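Spermidine synthase (Corynebacterium glutamicum ATCC 13032, PDB 3GJY) probably makes spermidine by transferring an aminopropyl group from decarboxylated S-adenosylmethionine to putrescine. Local coordinates at residues P136-P139 with R140-R144; E248-S251 with S252-E256. All coordinates share one frame; numbering follows the deposited sequence.

Interaction 1 (P136-P139 with R140-R144); sequences PRAP and RVKIR
Pro-136 turns its ring toward the start of the following strand and meets two side chains there. Its CB lies over one face of the Arg-140 guanidinium, displaced toward the rim, with NH2 of Arg-140 3.7 Å from CB of Pro-136. A bend at chi3 (66°) in an otherwise stretched arginine chain folds the guanidinium back over the proline, and NH1 is held by the carbonyl of Ala-108. In Val-141, chi1 of 175° sends CG1 anti to the backbone N and leaves CG2 to meet the CG-CD side of the proline ring, 3.7 Å from Pro-136 CD; the valine itself is buried against helix 102-110. Between these contacts the chain reverses sharply at the cis peptide before Pro-139. The backbone O of Arg-137 receives two weak bonds, from Arg-140 N (2.9 Å, strongly bent) and from Val-141 N (3.3 Å, straighter but long). Ala-138 CA also approaches Val-141 O at 3.2 Å, a CH...O contact, while that oxygen accepts a bond from Arg-130. Residues 137-140 thus form a type VIa turn, the kind built on a cis-proline, which delivers the chain into edge strand 141-145 of the Rossmann-like methyltransferase fold.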
ATOM      1  N   PRO A 136      -1.188 -16.938  -6.302  1.00 12.84           N
ATOM      2  CA  PRO A 136      -1.551 -17.572  -7.580  1.00 11.84           C
ATOM      3  C   PRO A 136      -0.462 -17.314  -8.616  1.00 11.23           C
ATOM      4  O   PRO A 136       0.398 -16.430  -8.427  1.00 12.46           O
ATOM      5  CB  PRO A 136      -2.866 -16.901  -7.949  1.00 12.25           C
ATOM      6  CG  PRO A 136      -2.784 -15.561  -7.299  1.00 14.48           C
ATOM      7  CD  PRO A 136      -2.034 -15.775  -5.993  1.00 13.07           C
ATOM      8  N   ARG A 137      -0.521 -18.060  -9.705  1.00 11.79           N
ATOM      9  CA  ARG A 137       0.518 -17.934 -10.734  1.00 11.70           C
ATOM     10  C   ARG A 137       0.480 -16.586 -11.457  1.00 11.77           C
ATOM     11  O   ARG A 137      -0.570 -15.892 -11.473  1.00 12.23           O
ATOM     12  CB  ARG A 137       0.371 -19.058 -11.773  1.00 13.13           C
ATOM     13  CG  ARG A 137      -0.833 -18.955 -12.665  1.00 14.36           C
ATOM     14  CD  ARG A 137      -0.858 -20.103 -13.645  1.00 15.15           C
ATOM     15  NE  ARG A 137      -1.952 -19.933 -14.583  1.00 16.78           N
ATOM     16  CZ  ARG A 137      -2.078 -20.663 -15.690  1.00 16.66           C
ATOM     17  NH1 ARG A 137      -3.090 -20.453 -16.519  1.00 20.13           N
ATOM     18  NH2 ARG A 137      -1.206 -21.627 -15.936  1.00 19.19           N
ATOM     19  N   ALA A 138       1.618 -16.225 -12.047  1.00 11.69           N
ATOM     20  CA  ALA A 138       1.642 -15.065 -12.936  1.00 12.03           C
ATOM     21  C   ALA A 138       0.711 -15.333 -14.140  1.00 11.92           C
ATOM     22  O   ALA A 138       0.672 -16.465 -14.629  1.00 12.78           O
ATOM     23  CB  ALA A 138       3.065 -14.799 -13.417  1.00 11.67           C
ATOM     24  N   PRO A 139      -0.025 -14.317 -14.639  1.00 10.81           N
ATOM     25  CA  PRO A 139       0.064 -12.893 -14.304  1.00 11.33           C
ATOM     26  C   PRO A 139      -0.895 -12.458 -13.176  1.00 10.54           C
ATOM     27  O   PRO A 139      -0.946 -11.259 -12.859  1.00 11.40           O
ATOM     28  CB  PRO A 139      -0.333 -12.221 -15.623  1.00 11.66           C
ATOM     29  CG  PRO A 139      -1.383 -13.160 -16.181  1.00 12.42           C
ATOM     30  CD  PRO A 139      -0.825 -14.530 -15.870  1.00 12.76           C
ATOM     31  N   ARG A 140      -1.625 -13.379 -12.553  1.00 10.48           N
ATOM     32  CA  ARG A 140      -2.545 -12.965 -11.454  1.00 11.36           C
ATOM     33  C   ARG A 140      -1.743 -12.304 -10.355  1.00 11.42           C
ATOM     34  O   ARG A 140      -2.133 -11.258  -9.849  1.00 11.55           O
ATOM     35  CB  ARG A 140      -3.383 -14.139 -10.942  1.00 11.92           C
ATOM     36  CG  ARG A 140      -4.381 -14.602 -11.994  1.00 13.50           C
ATOM     37  CD  ARG A 140      -5.188 -15.760 -11.452  1.00 13.19           C
ATOM     38  NE  ARG A 140      -6.005 -15.304 -10.346  1.00 13.48           N
ATOM     39  CZ  ARG A 140      -6.486 -16.084  -9.375  1.00 13.54           C
ATOM     40  NH1 ARG A 140      -7.224 -15.545  -8.406  1.00 14.66           N
ATOM     41  NH2 ARG A 140      -6.233 -17.401  -9.353  1.00 15.73           N
ATOM     42  N   VAL A 141      -0.640 -12.933  -9.975  1.00 10.93           N
ATOM     43  CA  VAL A 141       0.415 -12.274  -9.180  1.00 11.53           C
ATOM     44  C   VAL A 141       1.728 -12.520  -9.903  1.00 11.32           C
ATOM     45  O   VAL A 141       2.100 -13.663 -10.126  1.00 12.00           O
ATOM     46  CB  VAL A 141       0.507 -12.760  -7.707  1.00 11.52           C
ATOM     47  CG1 VAL A 141       1.737 -12.093  -7.006  1.00 12.17           C
ATOM     48  CG2 VAL A 141      -0.794 -12.392  -6.954  1.00 12.22           C
ATOM     49  N   LYS A 142       2.384 -11.436 -10.308  1.00 11.01           N
ATOM     50  CA  LYS A 142       3.682 -11.468 -11.018  1.00 11.19           C
ATOM     51  C   LYS A 142       4.672 -10.657 -10.228  1.00 12.15           C
ATOM     52  O   LYS A 142       4.327  -9.541  -9.822  1.00 13.48           O
ATOM     53  CB  LYS A 142       3.534 -10.893 -12.422  1.00 12.23           C
ATOM     54  CG  LYS A 142       4.804 -10.873 -13.291  1.00 15.10           C
ATOM     55  CD  LYS A 142       4.394 -10.269 -14.688  1.00 18.44           C
ATOM     56  CE  LYS A 142       5.500 -10.291 -15.708  1.00 23.11           C
ATOM     57  NZ  LYS A 142       5.015  -9.703 -17.016  1.00 27.70           N
ATOM     58  N   ILE A 143       5.846 -11.206  -9.943  1.00 12.34           N
ATOM     59  CA  ILE A 143       6.859 -10.487  -9.128  1.00 12.06           C
ATOM     60  C   ILE A 143       7.983  -9.999 -10.023  1.00 11.55           C
ATOM     61  O   ILE A 143       8.529 -10.773 -10.828  1.00 13.85           O
ATOM     62  CB  ILE A 143       7.430 -11.375  -7.992  1.00 11.93           C
ATOM     63  CG1 ILE A 143       6.277 -11.998  -7.156  1.00 12.48           C
ATOM     64  CG2 ILE A 143       8.417 -10.590  -7.146  1.00 14.45           C
ATOM     65  CD1 ILE A 143       6.715 -13.142  -6.280  1.00 14.02           C
ATOM     66  N   ARG A 144       8.297  -8.715  -9.912  1.00 11.91           N
ATOM     67  CA  ARG A 144       9.467  -8.149 -10.578  1.00 13.58           C
ATOM     68  C   ARG A 144      10.448  -7.760  -9.480  1.00 13.64           C
ATOM     69  O   ARG A 144      10.087  -6.964  -8.599  1.00 13.84           O
ATOM     70  CB  ARG A 144       9.041  -6.918 -11.405  1.00 14.55           C
ATOM     71  CG  ARG A 144      10.168  -6.243 -12.101  1.00 18.56           C
ATOM     72  CD  ARG A 144       9.694  -5.122 -12.987  1.00 21.16           C
ATOM     73  NE  ARG A 144      10.854  -4.413 -13.492  1.00 23.42           N
ATOM     74  CZ  ARG A 144      10.773  -3.456 -14.410  1.00 23.39           C
ATOM     75  NH1 ARG A 144       9.597  -3.129 -14.905  1.00 26.44           N
ATOM     76  NH2 ARG A 144      11.870  -2.849 -14.806  1.00 28.00           N
TER

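Interaction 2 (E248-S251 with S252-E256); sequences EFFS and SNSTE
Glu-256 lays the aliphatic part of its side chain over one face of the Phe-250 ring, and this is the tightly packed part of the contact. Its CB sits 3.5 Å from the ring centroid, 13° off the normal, a clear CH-pi contact. From there CG moves outward over the ring until it is 3.4 Å from CE1 of Phe-250. The bend at chi2 (87°) carries the carboxylate out past the CD1-CE1 bond while it stays above the ring plane, almost parallel to it, with OE1 3.9 Å from CD1 of Phe-250.

Next to the ring, the hydroxyl of Ser-254 is 3.7 Å from Phe-250 CB. With chi1 at 63°, OG reaches back across the turn and donates to Ser-251 O at 2.7 Å, in the plane of that carbonyl. The backbone N of Ser-254 adds a second bond to the same oxygen at 3.2 Å, arriving from well above the plane and closing the type I turn 251-254.

The other side of the turn is looser. Ser-251 and Asn-253 are exposed, the asparagine points away from the preceding segment, and the side chain of Ser-252 contributes little more than its CB. Side chains from the region of strand 272-274 hold the backbone here: Tyr-273 OH bonds to Phe-250 O, and the carboxylate of Asp-275 accepts from Ser-252 N.

Ser-254 is the N-cap of helix 255-264. Because its hydroxyl proton goes to Ser-251 O, its oxygen can accept from Ala-257 N; one group therefore serves both turn and helix end. Lying at the N-terminal end of the helix, the carboxylate of Glu-256 is probably stabilised in its charged form by the helix dipole, while the methylenes of the same residue pack on the aromatic face.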
ATOM      1  N   GLU A 248     -13.252  11.898  -8.133  1.00 15.25           N
ATOM      2  CA  GLU A 248     -13.698  12.297  -6.802  1.00 15.95           C
ATOM      3  C   GLU A 248     -13.835  11.122  -5.841  1.00 15.81           C
ATOM      4  O   GLU A 248     -14.313  10.070  -6.227  1.00 16.67           O
ATOM      5  CB  GLU A 248     -15.061  13.008  -6.892  1.00 17.24           C
ATOM      6  CG  GLU A 248     -15.001  14.307  -7.617  1.00 23.86           C
ATOM      7  CD  GLU A 248     -16.304  15.040  -7.568  1.00 30.77           C
ATOM      8  OE1 GLU A 248     -16.693  15.482  -6.466  1.00 35.25           O
ATOM      9  OE2 GLU A 248     -16.919  15.179  -8.638  1.00 35.95           O
ATOM     10  N   PHE A 249     -13.380  11.316  -4.607  1.00 15.68           N
ATOM     11  CA  PHE A 249     -13.604  10.364  -3.535  1.00 14.58           C
ATOM     12  C   PHE A 249     -14.955  10.617  -2.892  1.00 16.02           C
ATOM     13  O   PHE A 249     -15.521  11.726  -2.980  1.00 16.36           O
ATOM     14  CB  PHE A 249     -12.474  10.471  -2.508  1.00 14.39           C
ATOM     15  CG  PHE A 249     -11.156   9.931  -3.024  1.00 14.85           C
ATOM     16  CD1 PHE A 249     -10.977   8.549  -3.214  1.00 15.07           C
ATOM     17  CD2 PHE A 249     -10.159  10.785  -3.421  1.00 16.13           C
ATOM     18  CE1 PHE A 249      -9.781   8.048  -3.721  1.00 14.77           C
ATOM     19  CE2 PHE A 249      -8.953  10.282  -3.914  1.00 14.00           C
ATOM     20  CZ  PHE A 249      -8.785   8.918  -4.089  1.00 12.86           C
ATOM     21  N   PHE A 250     -15.468   9.596  -2.229  1.00 16.23           N
ATOM     22  CA  PHE A 250     -16.778   9.694  -1.578  1.00 18.21           C
ATOM     23  C   PHE A 250     -16.746  10.781  -0.488  1.00 18.23           C
ATOM     24  O   PHE A 250     -15.720  11.029   0.167  1.00 17.44           O
ATOM     25  CB  PHE A 250     -17.202   8.308  -1.057  1.00 19.70           C
ATOM     26  CG  PHE A 250     -17.351   7.283  -2.164  1.00 25.37           C
ATOM     27  CD1 PHE A 250     -18.351   7.418  -3.123  1.00 28.81           C
ATOM     28  CD2 PHE A 250     -16.482   6.210  -2.254  1.00 30.93           C
ATOM     29  CE1 PHE A 250     -18.493   6.476  -4.156  1.00 31.78           C
ATOM     30  CE2 PHE A 250     -16.615   5.262  -3.283  1.00 32.30           C
ATOM     31  CZ  PHE A 250     -17.627   5.399  -4.218  1.00 32.61           C
ATOM     32  N   SER A 251     -17.863  11.474  -0.330  1.00 20.24           N
ATOM     33  CA  SER A 251     -17.978  12.448   0.736  1.00 22.29           C
ATOM     34  C   SER A 251     -18.350  11.748   2.015  1.00 22.83           C
ATOM     35  O   SER A 251     -18.957  10.678   1.977  1.00 22.23           O
ATOM     36  CB  SER A 251     -19.067  13.454   0.406  1.00 23.74           C
ATOM     37  OG  SER A 251     -18.622  14.358  -0.585  1.00 28.80           O
ATOM     38  N   SER A 252     -17.994  12.367   3.133  1.00 24.66           N
ATOM     39  CA  SER A 252     -18.305  11.835   4.434  1.00 27.90           C
ATOM     40  C   SER A 252     -19.791  11.590   4.642  1.00 29.64           C
ATOM     41  O   SER A 252     -20.162  10.657   5.344  1.00 30.54           O
ATOM     42  CB  SER A 252     -17.714  12.721   5.531  1.00 27.94           C
ATOM     43  OG  SER A 252     -16.399  12.251   5.790  1.00 31.92           O
ATOM     44  N   ASN A 253     -20.668  12.366   4.037  1.00 31.81           N
ATOM     45  CA  ASN A 253     -22.066  11.985   4.323  1.00 33.77           C
ATOM     46  C   ASN A 253     -22.802  11.170   3.246  1.00 33.64           C
ATOM     47  O   ASN A 253     -24.016  11.281   3.046  1.00 34.86           O
ATOM     48  CB  ASN A 253     -22.856  13.147   4.920  1.00 35.39           C
ATOM     49  CG  ASN A 253     -22.690  13.234   6.436  1.00 37.41           C
ATOM     50  OD1 ASN A 253     -21.597  13.515   6.956  1.00 40.64           O
ATOM     51  ND2 ASN A 253     -23.780  12.983   7.156  1.00 40.53           N
ATOM     52  N   SER A 254     -22.054  10.307   2.579  1.00 32.43           N
ATOM     53  CA  SER A 254     -22.601   9.491   1.532  1.00 30.59           C
ATOM     54  C   SER A 254     -22.878   8.100   2.077  1.00 29.96           C
ATOM     55  O   SER A 254     -22.355   7.694   3.137  1.00 29.32           O
ATOM     56  CB  SER A 254     -21.647   9.429   0.340  1.00 30.56           C
ATOM     57  OG  SER A 254     -20.427   8.819   0.700  1.00 27.75           O
ATOM     58  N   THR A 255     -23.715   7.372   1.356  1.00 29.35           N
ATOM     59  CA  THR A 255     -23.969   5.993   1.707  1.00 28.12           C
ATOM     60  C   THR A 255     -22.720   5.147   1.483  1.00 26.86           C
ATOM     61  O   THR A 255     -22.471   4.223   2.252  1.00 26.18           O
ATOM     62  CB  THR A 255     -25.168   5.430   0.931  1.00 29.18           C
ATOM     63  OG1 THR A 255     -24.817   5.306  -0.444  1.00 31.36           O
ATOM     64  CG2 THR A 255     -26.378   6.354   1.077  1.00 29.85           C
ATOM     65  N   GLU A 256     -21.907   5.480   0.464  1.00 25.42           N
ATOM     66  CA  GLU A 256     -20.669   4.740   0.224  1.00 24.73           C
ATOM     67  C   GLU A 256     -19.704   4.930   1.381  1.00 22.96           C
ATOM     68  O   GLU A 256     -19.032   3.979   1.771  1.00 22.82           O
ATOM     69  CB  GLU A 256     -19.986   5.163  -1.079  1.00 25.72           C
ATOM     70  CG  GLU A 256     -20.717   4.719  -2.344  1.00 29.20           C
ATOM     71  CD  GLU A 256     -21.780   5.703  -2.800  1.00 33.54           C
ATOM     72  OE1 GLU A 256     -22.018   6.733  -2.120  1.00 33.61           O
ATOM     73  OE2 GLU A 256     -22.399   5.436  -3.865  1.00 37.58           O
TER

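Interactions 1 and 2 lie far apart, with centres 33 Å and nearest atoms about 22 Å from each other, and they do not touch. What they share is the mixed sheet of the Rossmann-like methyltransferase fold. Residues 136-144 come first along the chain and lead from helix 123-132 into strand 141-145, one outermost strand of that sheet. Residues 248-256 follow much later, between strand 238-245 and helix 255-264, and Tyr-273, on the opposite outermost strand 272-274, binds their backbone. Both are surface connections between a strand and a helix, in reverse senses, so they join these elements at well-separated places on the surface of the fold, with no direct contact between them.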